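Local coordinates for protein CPn_0803/CP_1068/CPj0803/CpB0832 (Chlamydophila pneumoniae, PDB 3Q9D), which is of unknown function but is a largely helical, coiled-coil protein possibly associated with the needle tip of the chlamydial type III secretion system, at residues 52-57 against 114-119; 96-101 against 123-128. All coordinates share one frame; numbering follows the deposited sequence.

Contact 1 (52-57 against 114-119); sequences LLLEGN and HSLIAE
Leu54 makes the first apolar touch across two nearly parallel helices, its CD2 methyl lying 4.2 Å from CD1 of Leu116. The axes of the two segments run 12° apart and come no closer than 11.2 Å, a spacing bridged by side chains rather than by close backbone packing. The Leu54 side chain also meets Phe92 of helix 86-98 and Val77 and Cys81 of helix 70-82, so its small share in this pair belongs to a wider apolar interior.

Glu55 comes next and does two jobs. With CG swung opposite the backbone N (chi1 -178°), its methylene stem slants across the Leu116 side chain, and CB sits 3.7 Å from Leu116 CD2. In this bundle of the first four helices, 48-61 and 107-133 thus meet along a seam with an oily inner side and a polar margin, an example of how one residue can serve both. At that margin the extended Glu55 chain delivers OE2 to a bound water, 2.7 Å away. Ser115 OG gives its hydrogen to the same water oxygen at 2.7 Å. The water spends its own two hydrogens on the carboxylates, one on Glu55 and the other on Glu119, whose OE1 lies 2.9 Å from the water oxygen. The two carboxylates come within 4.2 Å of one another, measured between Glu55 OE2 and Glu119 OE1, and the shared water probably eases their mutual repulsion. Further relief may come from Lys59 of the same chain, whose ammonium group (NZ) forms a salt bridge with the other Glu119 oxygen, OE2.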
# COMPACT_ATOMS: atom_id res chain seq x y z
N LEU A 52 -6.37 -4.80 35.57
CA LEU A 52 -5.05 -4.33 35.17
C LEU A 52 -4.49 -5.08 33.97
O LEU A 52 -3.96 -4.48 33.04
CB LEU A 52 -4.07 -4.43 36.34
CG LEU A 52 -2.73 -3.71 36.16
CD1 LEU A 52 -2.94 -2.25 35.83
CD2 LEU A 52 -1.87 -3.87 37.41
N LEU A 53 -4.60 -6.41 34.00
CA LEU A 53 -4.14 -7.24 32.90
C LEU A 53 -4.94 -6.96 31.63
O LEU A 53 -4.39 -6.90 30.54
CB LEU A 53 -4.25 -8.72 33.27
CG LEU A 53 -2.97 -9.41 33.73
CD1 LEU A 53 -3.07 -9.82 35.19
CD2 LEU A 53 -2.67 -10.62 32.86
N LEU A 54 -6.25 -6.80 31.79
CA LEU A 54 -7.13 -6.52 30.66
C LEU A 54 -6.78 -5.19 30.02
O LEU A 54 -6.75 -5.08 28.79
CB LEU A 54 -8.59 -6.51 31.12
CG LEU A 54 -9.65 -6.29 30.04
CD1 LEU A 54 -9.52 -7.33 28.94
CD2 LEU A 54 -11.04 -6.31 30.65
N GLU A 55 -6.50 -4.19 30.84
CA GLU A 55 -6.13 -2.87 30.33
C GLU A 55 -4.85 -2.93 29.50
O GLU A 55 -4.78 -2.36 28.41
CB GLU A 55 -5.95 -1.87 31.46
CG GLU A 55 -5.60 -0.47 30.96
CD GLU A 55 -5.33 0.51 32.10
OE1 GLU A 55 -4.33 0.32 32.84
OE2 GLU A 55 -6.12 1.47 32.27
N GLY A 56 -3.82 -3.60 30.02
CA GLY A 56 -2.56 -3.74 29.29
C GLY A 56 -2.76 -4.43 27.95
O GLY A 56 -2.22 -4.01 26.94
N ASN A 57 -3.53 -5.52 27.94
CA ASN A 57 -3.82 -6.24 26.71
C ASN A 57 -4.60 -5.41 25.67
O ASN A 57 -4.33 -5.45 24.47
CB ASN A 57 -4.52 -7.56 27.04
CG ASN A 57 -3.56 -8.59 27.61
OD1 ASN A 57 -2.46 -8.74 27.08
ND2 ASN A 57 -3.94 -9.27 28.69
N HIS A 114 -14.91 2.34 34.49
CA HIS A 114 -15.22 3.60 33.80
C HIS A 114 -14.05 4.06 32.94
O HIS A 114 -14.25 4.58 31.85
CB HIS A 114 -15.65 4.70 34.78
CG HIS A 114 -17.00 4.45 35.37
ND1 HIS A 114 -17.99 3.79 34.68
CD2 HIS A 114 -17.52 4.75 36.58
CE1 HIS A 114 -19.07 3.70 35.44
NE2 HIS A 114 -18.81 4.28 36.59
N SER A 115 -12.83 3.85 33.42
CA SER A 115 -11.65 4.26 32.67
C SER A 115 -11.52 3.41 31.39
O SER A 115 -11.21 3.93 30.30
CB SER A 115 -10.39 4.11 33.53
OG SER A 115 -9.23 4.44 32.79
N LEU A 116 -11.77 2.10 31.52
CA LEU A 116 -11.70 1.19 30.37
C LEU A 116 -12.77 1.52 29.35
O LEU A 116 -12.54 1.48 28.13
CB LEU A 116 -11.88 -0.26 30.81
CG LEU A 116 -10.72 -0.89 31.59
CD1 LEU A 116 -11.12 -2.32 32.02
CD2 LEU A 116 -9.40 -0.89 30.77
N ILE A 117 -13.95 1.88 29.84
CA ILE A 117 -15.04 2.27 28.95
C ILE A 117 -14.65 3.52 28.16
O ILE A 117 -14.78 3.56 26.93
CB ILE A 117 -16.35 2.51 29.73
CG1 ILE A 117 -16.91 1.18 30.24
CG2 ILE A 117 -17.38 3.20 28.84
CD1 ILE A 117 -18.14 1.33 31.20
N ALA A 118 -14.13 4.52 28.88
CA ALA A 118 -13.74 5.77 28.26
C ALA A 118 -12.64 5.54 27.24
O ALA A 118 -12.68 6.09 26.14
CB ALA A 118 -13.30 6.80 29.32
N GLU A 119 -11.65 4.73 27.59
CA GLU A 119 -10.53 4.51 26.68
C GLU A 119 -10.87 3.61 25.47
O GLU A 119 -10.38 3.83 24.36
CB GLU A 119 -9.33 3.95 27.45
CG GLU A 119 -8.04 3.87 26.61
CD GLU A 119 -6.80 3.64 27.48
OE1 GLU A 119 -6.94 3.63 28.72
OE2 GLU A 119 -5.69 3.48 26.92
O HOH W 1 -8.27 2.57 31.07

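Contact 2 (96-101 against 123-128)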
# COMPACT_ATOMS: atom_id res chain seq x y z
N LEU A 96 -17.57 -3.17 27.78
CA LEU A 96 -16.69 -2.57 26.74
C LEU A 96 -17.35 -2.35 25.38
O LEU A 96 -16.95 -1.46 24.63
CB LEU A 96 -15.42 -3.40 26.58
CG LEU A 96 -14.55 -3.46 27.84
CD1 LEU A 96 -13.40 -4.44 27.64
CD2 LEU A 96 -14.03 -2.08 28.17
N ILE A 97 -18.34 -3.17 25.05
CA ILE A 97 -19.09 -2.98 23.81
C ILE A 97 -20.28 -2.04 24.03
O ILE A 97 -20.50 -1.12 23.25
CB ILE A 97 -19.56 -4.32 23.22
CG1 ILE A 97 -18.37 -5.16 22.74
CG2 ILE A 97 -20.51 -4.10 22.06
CD1 ILE A 97 -18.76 -6.61 22.37
N ASN A 98 -21.01 -2.25 25.13
CA ASN A 98 -22.22 -1.47 25.41
C ASN A 98 -22.09 -0.34 26.45
O ASN A 98 -23.03 0.40 26.66
CB ASN A 98 -23.38 -2.40 25.82
CG ASN A 98 -23.79 -3.32 24.70
OD1 ASN A 98 -23.61 -2.99 23.54
ND2 ASN A 98 -24.33 -4.49 25.04
N GLY A 99 -20.93 -0.23 27.10
CA GLY A 99 -20.75 0.75 28.16
C GLY A 99 -21.62 0.52 29.40
O GLY A 99 -21.86 1.44 30.20
N LYS A 100 -22.09 -0.72 29.58
CA LYS A 100 -23.04 -1.04 30.65
C LYS A 100 -22.41 -1.96 31.69
O LYS A 100 -21.71 -2.93 31.34
CB LYS A 100 -24.29 -1.69 30.04
CG LYS A 100 -25.27 -2.32 31.02
CD LYS A 100 -25.83 -1.30 32.02
CE LYS A 100 -27.21 -1.72 32.55
NZ LYS A 100 -27.23 -3.08 33.15
N LEU A 101 -22.61 -1.63 32.96
CA LEU A 101 -22.07 -2.42 34.07
C LEU A 101 -23.18 -3.32 34.63
O LEU A 101 -24.17 -2.82 35.20
CB LEU A 101 -21.51 -1.50 35.17
CG LEU A 101 -20.29 -0.65 34.79
CD1 LEU A 101 -19.80 0.15 35.97
CD2 LEU A 101 -19.17 -1.51 34.24
N PRO A 123 -13.17 2.84 20.23
CA PRO A 123 -12.26 2.11 19.34
C PRO A 123 -12.76 0.68 19.08
O PRO A 123 -12.61 0.16 17.97
CB PRO A 123 -10.95 2.09 20.12
CG PRO A 123 -11.00 3.36 20.95
CD PRO A 123 -12.45 3.49 21.34
N ILE A 124 -13.35 0.05 20.11
CA ILE A 124 -13.96 -1.28 19.92
C ILE A 124 -15.16 -1.25 18.97
O ILE A 124 -15.32 -2.12 18.11
CB ILE A 124 -14.37 -1.93 21.28
CG1 ILE A 124 -13.10 -2.28 22.08
CG2 ILE A 124 -15.27 -3.17 21.04
CD1 ILE A 124 -13.37 -2.48 23.61
N ARG A 125 -16.02 -0.25 19.14
CA ARG A 125 -17.14 -0.05 18.22
C ARG A 125 -16.68 0.25 16.79
O ARG A 125 -17.30 -0.22 15.83
CB ARG A 125 -18.07 1.04 18.75
CG ARG A 125 -18.61 0.63 20.13
CD ARG A 125 -19.44 1.72 20.82
NE ARG A 125 -20.78 1.87 20.25
CZ ARG A 125 -21.74 0.96 20.36
NH1 ARG A 125 -21.52 -0.19 21.01
NH2 ARG A 125 -22.93 1.18 19.81
N VAL A 126 -15.61 1.02 16.65
CA VAL A 126 -15.02 1.24 15.34
C VAL A 126 -14.44 -0.05 14.77
O VAL A 126 -14.64 -0.34 13.59
CB VAL A 126 -14.00 2.37 15.35
CG1 VAL A 126 -13.23 2.41 14.01
CG2 VAL A 126 -14.72 3.70 15.61
N ALA A 127 -13.74 -0.84 15.60
CA ALA A 127 -13.27 -2.16 15.13
C ALA A 127 -14.42 -3.03 14.64
O ALA A 127 -14.32 -3.71 13.62
CB ALA A 127 -12.49 -2.89 16.23
N LYS A 128 -15.52 -3.03 15.39
CA LYS A 128 -16.69 -3.82 15.01
C LYS A 128 -17.29 -3.27 13.70
O LYS A 128 -17.64 -4.04 12.81
CB LYS A 128 -17.74 -3.79 16.13
CG LYS A 128 -18.87 -4.81 15.95
CD LYS A 128 -19.72 -4.86 17.22
CE LYS A 128 -20.78 -5.95 17.15
NZ LYS A 128 -21.05 -6.57 18.49
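The C-terminal end of helix 86-98 rests against helix 107-133 just past the kink at Pro123, a joint between two members of the N-terminal helical bundle. Gly99, with a positive phi of 64°, turns the chain out of helix 86-98. Ahead of that turn, Leu96 and Ile97 meet different branches of Ile124: Leu96 CB lies 3.7 Å from Ile124 CD1, and Ile97 CG1 lies 4.1 Å from Ile124 CG2, the two isoleucine side chains crossing at about a right angle. Phe74 of helix 70-82 touches both Leu96 and Ile124 and extends this apolar patch. The Leu96 carbonyl oxygen is buried here without a polar partner, 3.9 Å from Ile124 CD1.

The outer side is polar. Asn98 turns its amide nitrogen back to Glu94 of its own helix, while Lys128 brings NZ to 4.4 Å from Ile97 CG2. A bend in the Arg125 chain at chi3 (75°) folds the guanidinium back to the helix end, where the Ile97 carbonyl oxygen meets its edge, near its plane. The resulting hydrogen bond, Arg125 NH1 to Ile97 O, is short at 2.6 Å yet weak, bent to 119° at the hydrogen.

How the contacts relate
Contacts 1 and 2 are neighbours on helix 107-133, their centres about 12 Å apart. Their segments alternate along the chain: 52-57, 96-101, 114-119, then 123-128. The long helix therefore receives helix 48-61 at contact 1 and, a little later in sequence, the end of helix 86-98 at contact 2. Leu96 joins the two directly, since its CD1 lies 4.3 Å from Leu54 CD2, while further on Leu101 CD1 packs 3.7 Å from His114 CE1. Together they tie three of the four N-terminal helices into one helical body, from which helix 107-133 leads on toward strand 137-147 and the antiparallel sheet.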